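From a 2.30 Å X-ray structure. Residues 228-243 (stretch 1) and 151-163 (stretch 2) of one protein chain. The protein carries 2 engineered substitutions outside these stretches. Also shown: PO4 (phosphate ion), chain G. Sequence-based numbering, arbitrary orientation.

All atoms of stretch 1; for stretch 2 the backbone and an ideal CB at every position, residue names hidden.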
ATOM      1  N   ILE B 228       9.462 -20.588  13.912  1.00 36.63           N
ATOM      2  CA  ILE B 228       8.253 -19.810  13.716  1.00 38.37           C
ATOM      3  C   ILE B 228       8.487 -18.298  13.733  1.00 38.47           C
ATOM      4  O   ILE B 228       9.207 -17.771  14.587  1.00 37.32           O
ATOM      5  CB  ILE B 228       7.174 -20.193  14.771  1.00 38.71           C
ATOM      6  CG1 ILE B 228       5.852 -19.459  14.509  1.00 38.39           C
ATOM      7  CG2 ILE B 228       7.680 -19.953  16.204  1.00 40.11           C
ATOM      8  CD1 ILE B 228       4.664 -19.970  15.372  1.00 39.14           C
ATOM      9  N   LEU B 229       7.884 -17.622  12.757  1.00 39.12           N
ATOM     10  CA  LEU B 229       7.891 -16.167  12.676  1.00 38.11           C
ATOM     11  C   LEU B 229       6.488 -15.673  12.984  1.00 37.48           C
ATOM     12  O   LEU B 229       5.515 -16.193  12.435  1.00 38.21           O
ATOM     13  CB  LEU B 229       8.336 -15.671  11.295  1.00 39.35           C
ATOM     14  CG  LEU B 229       9.846 -15.489  11.060  1.00 40.13           C
ATOM     15  CD1 LEU B 229      10.640 -16.694  11.397  1.00 45.72           C
ATOM     16  CD2 LEU B 229      10.106 -15.077   9.645  1.00 37.13           C
ATOM     17  N   HIS B 230       6.397 -14.686  13.877  1.00 36.82           N
ATOM     18  CA  HIS B 230       5.134 -14.035  14.236  1.00 38.06           C
ATOM     19  C   HIS B 230       5.136 -12.619  13.657  1.00 38.01           C
ATOM     20  O   HIS B 230       5.738 -11.710  14.229  1.00 37.67           O
ATOM     21  CB  HIS B 230       4.971 -13.962  15.757  1.00 38.66           C
ATOM     22  CG  HIS B 230       5.127 -15.283  16.438  1.00 37.72           C
ATOM     23  ND1 HIS B 230       4.060 -16.104  16.727  1.00 36.76           N
ATOM     24  CD2 HIS B 230       6.236 -15.943  16.852  1.00 38.53           C
ATOM     25  CE1 HIS B 230       4.506 -17.208  17.303  1.00 39.65           C
ATOM     26  NE2 HIS B 230       5.822 -17.135  17.392  1.00 37.43           N
ATOM     27  N   ILE B 231       4.477 -12.439  12.518  1.00 38.43           N
ATOM     28  CA  ILE B 231       4.418 -11.137  11.877  1.00 38.42           C
ATOM     29  C   ILE B 231       3.283 -10.269  12.471  1.00 38.09           C
ATOM     30  O   ILE B 231       2.102 -10.647  12.435  1.00 37.42           O
ATOM     31  CB  ILE B 231       4.273 -11.253  10.339  1.00 38.30           C
ATOM     32  CG1 ILE B 231       5.410 -12.091   9.712  1.00 39.56           C
ATOM     33  CG2 ILE B 231       4.268  -9.850   9.692  1.00 40.85           C
ATOM     34  CD1 ILE B 231       5.165 -13.573   9.586  1.00 40.84           C
ATOM     35  N   GLU B 232       3.662  -9.118  13.032  1.00 37.06           N
ATOM     36  CA  GLU B 232       2.709  -8.165  13.587  1.00 37.36           C
ATOM     37  C   GLU B 232       1.726  -7.721  12.502  1.00 37.77           C
ATOM     38  O   GLU B 232       2.136  -7.307  11.424  1.00 38.06           O
ATOM     39  CB  GLU B 232       3.437  -6.928  14.141  1.00 37.24           C
ATOM     40  CG  GLU B 232       2.494  -5.821  14.633  1.00 36.33           C
ATOM     41  CD  GLU B 232       3.199  -4.571  15.118  1.00 37.56           C
ATOM     42  OE1 GLU B 232       4.415  -4.442  14.895  1.00 34.20           O
ATOM     43  OE2 GLU B 232       2.509  -3.694  15.697  1.00 38.12           O
ATOM     44  N   GLY B 233       0.435  -7.826  12.783  1.00 37.73           N
ATOM     45  CA  GLY B 233      -0.570  -7.372  11.852  1.00 39.55           C
ATOM     46  C   GLY B 233      -0.753  -5.858  11.877  1.00 39.63           C
ATOM     47  O   GLY B 233      -0.367  -5.171  12.849  1.00 39.34           O
ATOM     48  N   GLN B 234      -1.328  -5.348  10.790  1.00 38.73           N
ATOM     49  CA  GLN B 234      -1.651  -3.930  10.641  1.00 39.25           C
ATOM     50  C   GLN B 234      -2.898  -3.801   9.768  1.00 39.32           C
ATOM     51  O   GLN B 234      -3.118  -4.591   8.843  1.00 39.71           O
ATOM     52  CB  GLN B 234      -0.519  -3.137   9.987  1.00 38.47           C
ATOM     53  CG  GLN B 234       0.849  -3.222  10.635  1.00 38.96           C
ATOM     54  CD  GLN B 234       0.951  -2.502  11.968  1.00 40.54           C
ATOM     55  OE1 GLN B 234       0.073  -1.715  12.344  1.00 39.17           O
ATOM     56  NE2 GLN B 234       2.056  -2.746  12.680  1.00 34.88           N
ATOM     57  N   GLY B 235      -3.717  -2.805  10.081  1.00 39.58           N
ATOM     58  CA  GLY B 235      -4.903  -2.519   9.314  1.00 39.96           C
ATOM     59  C   GLY B 235      -6.017  -3.529   9.432  1.00 40.09           C
ATOM     60  O   GLY B 235      -6.075  -4.300  10.375  1.00 39.45           O
ATOM     61  N   SER B 236      -6.903  -3.501   8.441  1.00 41.02           N
ATOM     62  CA  SER B 236      -8.021  -4.416   8.354  1.00 40.16           C
ATOM     63  C   SER B 236      -8.658  -4.314   6.988  1.00 39.24           C
ATOM     64  O   SER B 236      -8.848  -3.208   6.473  1.00 39.80           O
ATOM     65  CB  SER B 236      -9.100  -4.064   9.378  1.00 40.22           C
ATOM     66  OG  SER B 236     -10.246  -4.880   9.166  1.00 40.59           O
ATOM     67  N   LEU B 237      -9.053  -5.452   6.426  1.00 37.55           N
ATOM     68  CA  LEU B 237      -9.754  -5.447   5.150  1.00 38.89           C
ATOM     69  C   LEU B 237     -11.187  -4.905   5.282  1.00 38.01           C
ATOM     70  O   LEU B 237     -11.886  -4.811   4.286  1.00 37.14           O
ATOM     71  CB  LEU B 237      -9.772  -6.860   4.542  1.00 39.91           C
ATOM     72  CG  LEU B 237      -8.419  -7.453   4.133  1.00 41.79           C
ATOM     73  CD1 LEU B 237      -8.628  -8.870   3.633  1.00 40.41           C
ATOM     74  CD2 LEU B 237      -7.733  -6.614   3.080  1.00 43.22           C
ATOM     75  N   LEU B 238     -11.612  -4.594   6.516  1.00 37.05           N
ATOM     76  CA  LEU B 238     -12.935  -4.063   6.812  1.00 38.30           C
ATOM     77  C   LEU B 238     -12.905  -2.548   7.019  1.00 38.54           C
ATOM     78  O   LEU B 238     -13.947  -1.903   7.043  1.00 37.11           O
ATOM     79  CB  LEU B 238     -13.505  -4.725   8.074  1.00 37.31           C
ATOM     80  CG  LEU B 238     -13.509  -6.246   8.119  1.00 35.65           C
ATOM     81  CD1 LEU B 238     -14.190  -6.732   9.374  1.00 33.48           C
ATOM     82  CD2 LEU B 238     -14.190  -6.820   6.875  1.00 38.54           C
ATOM     83  N   HIS B 239     -11.699  -1.994   7.158  1.00 39.09           N
ATOM     84  CA  HIS B 239     -11.518  -0.573   7.335  1.00 37.58           C
ATOM     85  C   HIS B 239     -11.415   0.064   5.947  1.00 36.58           C
ATOM     86  O   HIS B 239     -10.575  -0.355   5.153  1.00 35.27           O
ATOM     87  CB  HIS B 239     -10.258  -0.338   8.150  1.00 38.39           C
ATOM     88  CG  HIS B 239     -10.081   1.071   8.598  1.00 38.14           C
ATOM     89  ND1 HIS B 239      -9.991   2.121   7.712  1.00 37.78           N
ATOM     90  CD2 HIS B 239      -9.915   1.599   9.832  1.00 36.75           C
ATOM     91  CE1 HIS B 239      -9.804   3.243   8.385  1.00 39.38           C
ATOM     92  NE2 HIS B 239      -9.759   2.954   9.674  1.00 36.98           N
ATOM     93  N   PRO B 240     -12.263   1.089   5.654  1.00 38.01           N
ATOM     94  CA  PRO B 240     -12.300   1.725   4.317  1.00 37.64           C
ATOM     95  C   PRO B 240     -11.046   2.488   3.857  1.00 37.53           C
ATOM     96  O   PRO B 240     -10.942   2.837   2.680  1.00 37.46           O
ATOM     97  CB  PRO B 240     -13.470   2.713   4.438  1.00 38.21           C
ATOM     98  CG  PRO B 240     -13.579   2.987   5.875  1.00 36.12           C
ATOM     99  CD  PRO B 240     -13.228   1.732   6.570  1.00 35.16           C
ATOM    100  N   GLY B 241     -10.131   2.780   4.767  1.00 38.35           N
ATOM    101  CA  GLY B 241      -8.913   3.516   4.423  1.00 39.65           C
ATOM    102  C   GLY B 241      -7.618   2.741   4.564  1.00 39.69           C
ATOM    103  O   GLY B 241      -6.549   3.285   4.264  1.00 42.45           O
ATOM    104  N   SER B 242      -7.721   1.469   4.941  1.00 38.14           N
ATOM    105  CA  SER B 242      -6.582   0.610   5.185  1.00 38.29           C
ATOM    106  C   SER B 242      -6.141  -0.211   3.983  1.00 38.81           C
ATOM    107  O   SER B 242      -6.956  -0.752   3.226  1.00 38.88           O
ATOM    108  CB  SER B 242      -6.914  -0.346   6.324  1.00 39.99           C
ATOM    109  OG  SER B 242      -5.807  -1.183   6.609  1.00 37.77           O
ATOM    110  N   THR B 243      -4.823  -0.320   3.855  1.00 39.74           N
ATOM    111  CA  THR B 243      -4.156  -1.042   2.777  1.00 38.50           C
ATOM    112  C   THR B 243      -3.186  -2.100   3.280  1.00 38.87           C
ATOM    113  O   THR B 243      -3.000  -3.118   2.625  1.00 39.66           O
ATOM    114  CB  THR B 243      -3.327  -0.012   1.917  1.00 37.55           C
ATOM    115  OG1 THR B 243      -4.207   0.861   1.202  1.00 37.61           O
ATOM    116  CG2 THR B 243      -2.398  -0.665   0.930  1.00 38.36           C
ATOM    117  N   UNK B 151      11.384 -22.553   5.570  1.00 42.68           N
ATOM    118  CA  UNK B 151      11.029 -23.748   6.334  1.00 43.17           C
ATOM    119  C   UNK B 151      10.190 -23.470   7.559  1.00 41.94           C
ATOM    120  O   UNK B 151       9.448 -24.329   8.003  1.00 43.76           O
ATOM    121  CB  UNK B 151      12.301 -24.482   6.762  1.00 43.17           C
ATOM    122  N   UNK B 152      10.320 -22.275   8.103  1.00 42.04           N
ATOM    123  CA  UNK B 152       9.591 -21.875   9.290  1.00 41.25           C
ATOM    124  C   UNK B 152       8.109 -21.642   9.052  1.00 40.53           C
ATOM    125  O   UNK B 152       7.671 -21.431   7.934  1.00 40.23           O
ATOM    126  CB  UNK B 152      10.217 -20.603   9.867  1.00 41.25           C
ATOM    127  N   UNK B 153       7.342 -21.710  10.126  1.00 41.12           N
ATOM    128  CA  UNK B 153       5.935 -21.300  10.074  1.00 41.38           C
ATOM    129  C   UNK B 153       5.941 -19.773  10.068  1.00 39.90           C
ATOM    130  O   UNK B 153       6.854 -19.138  10.628  1.00 38.03           O
ATOM    131  CB  UNK B 153       5.126 -21.861  11.245  1.00 41.38           C
ATOM    132  N   UNK B 154       4.948 -19.201   9.395  1.00 38.67           N
ATOM    133  CA  UNK B 154       4.799 -17.762   9.278  1.00 37.89           C
ATOM    134  C   UNK B 154       3.346 -17.427   9.605  1.00 38.73           C
ATOM    135  O   UNK B 154       2.437 -17.677   8.812  1.00 39.21           O
ATOM    136  CB  UNK B 154       5.192 -17.267   7.885  1.00 37.89           C
ATOM    137  N   UNK B 155       3.162 -16.887  10.809  1.00 39.08           N
ATOM    138  CA  UNK B 155       1.864 -16.577  11.365  1.00 38.64           C
ATOM    139  C   UNK B 155       1.640 -15.076  11.393  1.00 38.82           C
ATOM    140  O   UNK B 155       2.394 -14.336  12.037  1.00 37.73           O
ATOM    141  CB  UNK B 155       1.728 -17.165  12.771  1.00 38.64           C
ATOM    142  N   UNK B 156       0.608 -14.648  10.672  1.00 37.26           N
ATOM    143  CA  UNK B 156       0.207 -13.264  10.607  1.00 37.66           C
ATOM    144  C   UNK B 156      -1.101 -13.054  11.370  1.00 37.71           C
ATOM    145  O   UNK B 156      -2.076 -13.788  11.171  1.00 35.16           O
ATOM    146  CB  UNK B 156       0.063 -12.819   9.150  1.00 37.66           C
ATOM    147  N   UNK B 157      -1.115 -12.048  12.241  1.00 37.22           N
ATOM    148  CA  UNK B 157      -2.337 -11.648  12.897  1.00 37.00           C
ATOM    149  C   UNK B 157      -3.026 -10.698  11.941  1.00 37.14           C
ATOM    150  O   UNK B 157      -2.378  -9.853  11.319  1.00 36.34           O
ATOM    151  CB  UNK B 157      -2.080 -11.009  14.263  1.00 37.00           C
ATOM    152  N   UNK B 158      -4.327 -10.902  11.775  1.00 38.31           N
ATOM    153  CA  UNK B 158      -5.173 -10.071  10.918  1.00 37.99           C
ATOM    154  C   UNK B 158      -6.319  -9.609  11.807  1.00 38.28           C
ATOM    155  O   UNK B 158      -6.530 -10.203  12.865  1.00 40.84           O
ATOM    156  CB  UNK B 158      -5.671 -10.823   9.682  1.00 37.99           C
ATOM    157  N   UNK B 159      -7.041  -8.553  11.434  1.00 38.20           N
ATOM    158  CA  UNK B 159      -8.118  -8.075  12.301  1.00 38.15           C
ATOM    159  C   UNK B 159      -9.395  -7.568  11.669  1.00 38.50           C
ATOM    160  O   UNK B 159      -9.448  -7.233  10.480  1.00 37.64           O
ATOM    161  CB  UNK B 159      -7.562  -6.944  13.168  1.00 38.15           C
ATOM    162  N   UNK B 160     -10.438  -7.502  12.499  1.00 38.37           N
ATOM    163  CA  UNK B 160     -11.749  -6.958  12.075  1.00 38.18           C
ATOM    164  C   UNK B 160     -11.754  -5.425  12.122  1.00 38.78           C
ATOM    165  O   UNK B 160     -12.701  -4.805  11.655  1.00 40.59           O
ATOM    166  CB  UNK B 160     -12.867  -7.506  12.964  1.00 38.18           C
ATOM    167  N   UNK B 161     -10.696  -4.829  12.686  1.00 39.04           N
ATOM    168  CA  UNK B 161     -10.537  -3.379  12.769  1.00 40.00           C
ATOM    169  C   UNK B 161      -9.082  -3.137  13.209  1.00 41.41           C
ATOM    170  O   UNK B 161      -8.304  -4.080  13.396  1.00 39.25           O
ATOM    171  CB  UNK B 161     -11.542  -2.748  13.735  1.00 40.00           C
ATOM    172  N   UNK B 162      -8.719  -1.869  13.329  1.00 42.95           N
ATOM    173  CA  UNK B 162      -7.416  -1.452  13.801  1.00 46.03           C
ATOM    174  C   UNK B 162      -7.466  -1.156  15.289  1.00 43.49           C
ATOM    175  O   UNK B 162      -8.543  -0.874  15.831  1.00 41.75           O
ATOM    176  CB  UNK B 162      -6.927  -0.227  13.025  1.00 46.03           C
ATOM    177  N   UNK B 163      -6.291  -1.216  15.927  1.00 41.52           N
ATOM    178  CA  UNK B 163      -6.140  -0.954  17.354  1.00 40.63           C
ATOM    179  C   UNK B 163      -7.013  -1.869  18.195  1.00 39.46           C
ATOM    180  O   UNK B 163      -7.746  -1.381  19.032  1.00 39.82           O
ATOM    181  CB  UNK B 163      -6.475   0.507  17.661  1.00 40.63           C
TER
HETATM  182  P   PO4 G 349      -3.349  -3.350  16.999  1.00 27.85           P
HETATM  183  O1  PO4 G 349      -3.251  -2.026  16.264  1.00 27.84           O
HETATM  184  O2  PO4 G 349      -2.052  -4.126  16.806  1.00 26.33           O
HETATM  185  O3  PO4 G 349      -3.498  -3.123  18.470  1.00 19.68           O
HETATM  186  O4  PO4 G 349      -4.497  -4.180  16.503  1.00 21.07           O

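Position 151 has nothing of stretch 1 within reach of its CB. Phi of -77° permits many residues, proline among them. It is Pro151.

The CB at 152 points toward stretch 1, 4.2 Å from Leu229 CD1. A small or medium apolar side chain would suit. Cys152 SG packs 3.8 Å from Leu229 CD1.

Positions 153 to 156 pair in parallel with Ile228 to Ile231. The backbone bonds set the register; Leu229 N, for example, donates to the O of 153 at 2.8 Å.

At 153 the CB lies on the face of Ile228, 4.1 Å from Ile228 CG1. An aliphatic chain or a long polar one would fit. Arg153 lays its CB against Ile228, and its end leads away.

The CB at 154 is on the face of Leu229 and Ile231, 4.1 Å from Ile231 CD1. An apolar group or a long aliphatic stem would suit. Arg154 rests its CB there, and its end also leads away.

At 155 the CB lies on the face of Ile228 and His230, 4.8 Å from Ile228 CD1 and 4.7 Å from His230 ND1. A branched aliphatic residue suits a strand here. Val155 packs CG2 3.7 Å from Ile228 CD1.

At 156 the CB shares the face of Ile231, so an aliphatic chain would suit. Leu156 CD1 lies 3.9 Å from Ile231 CG2.

At 157 the CB points sideways, 4.3 Å from Gly233 N, a donor. Serine, threonine or asparagine could accept from it. Thr157 OG1 takes a weak hydrogen bond from Gly233 N at 3.1 Å.

Position 158 points away and is free of stretch 1. It is Val158.

At 159 an ideal CB would clash with the O of 161, which favours glycine. Gly159 O accepts from Ser236 OG at 2.8 Å.

The CB at 160 is directed away overall, yet lies 3.9 Å from Leu238 CD1. Several small or branched residues would fit. Thr160 CB touches that methyl.

At 161 the CB points away, but a side chain could turn back toward His239. Asp161 brings OD1 to the edge of that ring, 3.8 Å from His239 CD2.

At 162 the CB points sideways, near Gly235 CA and His239 CD2. A long flexible apolar chain would suit. Met162, a selenomethionine, places CG 3.5 Å from Gly235 CA and SE 3.5 Å from His239 CD2, oblique to the ring. Met162 N donates to Asp161 OD1 at 2.8 Å.

Position 163 is out of reach. Ala163 N donates weakly to phosphate O1 at 3.2 Å.

Stretch 2 151-163: PCRRVLTVGTDMA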
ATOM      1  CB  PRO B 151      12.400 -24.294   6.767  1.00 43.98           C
ATOM      2  CG  PRO B 151      13.248 -23.050   6.923  1.00 44.81           C
ATOM      3  CD  PRO B 151      12.792 -22.147   5.807  1.00 42.86           C
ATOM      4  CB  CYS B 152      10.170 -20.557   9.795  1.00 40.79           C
ATOM      5  SG  CYS B 152       9.946 -19.172   8.651  1.00 44.49           S
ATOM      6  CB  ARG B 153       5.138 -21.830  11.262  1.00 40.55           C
ATOM      7  CG  ARG B 153       4.689 -23.279  11.108  1.00 43.35           C
ATOM      8  CD  ARG B 153       3.857 -23.690  12.308  1.00 50.53           C
ATOM      9  NE  ARG B 153       3.008 -24.855  12.042  1.00 50.67           N
ATOM     10  CZ  ARG B 153       3.416 -26.117  12.068  1.00 54.01           C
ATOM     11  NH1 ARG B 153       4.681 -26.428  12.325  1.00 59.70           N
ATOM     12  NH2 ARG B 153       2.549 -27.081  11.806  1.00 58.74           N
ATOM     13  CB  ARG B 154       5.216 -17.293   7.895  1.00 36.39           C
ATOM     14  CG  ARG B 154       6.669 -17.665   7.575  1.00 36.95           C
ATOM     15  CD  ARG B 154       7.072 -17.360   6.179  1.00 35.57           C
ATOM     16  NE  ARG B 154       6.252 -18.041   5.184  1.00 36.80           N
ATOM     17  CZ  ARG B 154       6.387 -19.309   4.804  1.00 38.64           C
ATOM     18  NH1 ARG B 154       7.325 -20.086   5.324  1.00 43.34           N
ATOM     19  NH2 ARG B 154       5.564 -19.804   3.875  1.00 37.55           N
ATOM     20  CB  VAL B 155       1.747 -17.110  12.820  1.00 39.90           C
ATOM     21  CG1 VAL B 155       0.308 -16.985  13.334  1.00 36.99           C
ATOM     22  CG2 VAL B 155       2.231 -18.572  12.904  1.00 41.21           C
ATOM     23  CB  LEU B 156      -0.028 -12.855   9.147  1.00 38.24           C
ATOM     24  CG  LEU B 156      -0.571 -11.438   8.910  1.00 39.13           C
ATOM     25  CD1 LEU B 156       0.438 -10.401   9.423  1.00 38.31           C
ATOM     26  CD2 LEU B 156      -0.878 -11.217   7.426  1.00 38.04           C
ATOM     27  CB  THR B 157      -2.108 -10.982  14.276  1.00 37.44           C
ATOM     28  OG1 THR B 157      -0.949 -10.147  14.232  1.00 35.59           O
ATOM     29  CG2 THR B 157      -1.906 -12.045  15.339  1.00 35.73           C
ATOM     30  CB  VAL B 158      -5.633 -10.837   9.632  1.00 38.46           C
ATOM     31  CG1 VAL B 158      -4.410 -11.182   8.778  1.00 40.18           C
ATOM     32  CG2 VAL B 158      -6.396 -12.111   9.951  1.00 35.10           C
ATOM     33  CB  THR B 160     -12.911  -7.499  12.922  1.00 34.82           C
ATOM     34  OG1 THR B 160     -12.676  -7.225  14.302  1.00 36.82           O
ATOM     35  CG2 THR B 160     -13.037  -8.946  12.768  1.00 35.96           C
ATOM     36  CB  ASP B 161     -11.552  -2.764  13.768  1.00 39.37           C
ATOM     37  CG  ASP B 161     -11.719  -1.233  13.637  1.00 40.36           C
ATOM     38  OD1 ASP B 161     -11.088  -0.593  12.760  1.00 41.40           O
ATOM     39  OD2 ASP B 161     -12.493  -0.663  14.446  1.00 37.85           O
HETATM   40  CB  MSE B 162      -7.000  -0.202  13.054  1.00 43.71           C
HETATM   41  CG  MSE B 162      -6.648  -0.535  11.623  1.00 51.42           C
HETATM   42 SE   MSE B 162      -6.505   0.953  10.472  0.75 64.01          SE
HETATM   43  CE  MSE B 162      -5.347   2.068  11.570  1.00 63.21           C
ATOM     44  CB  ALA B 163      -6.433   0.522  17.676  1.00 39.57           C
TER
HETATM   45  O   HOH W   1       1.651 -13.015  14.492  1.00 21.76           O
HETATM   46  O   HOH W   2      -2.561  -7.725   9.349  1.00 25.02           O
HETATM   47  O   HOH W   3      -5.670  -6.996   9.577  1.00 20.71           O
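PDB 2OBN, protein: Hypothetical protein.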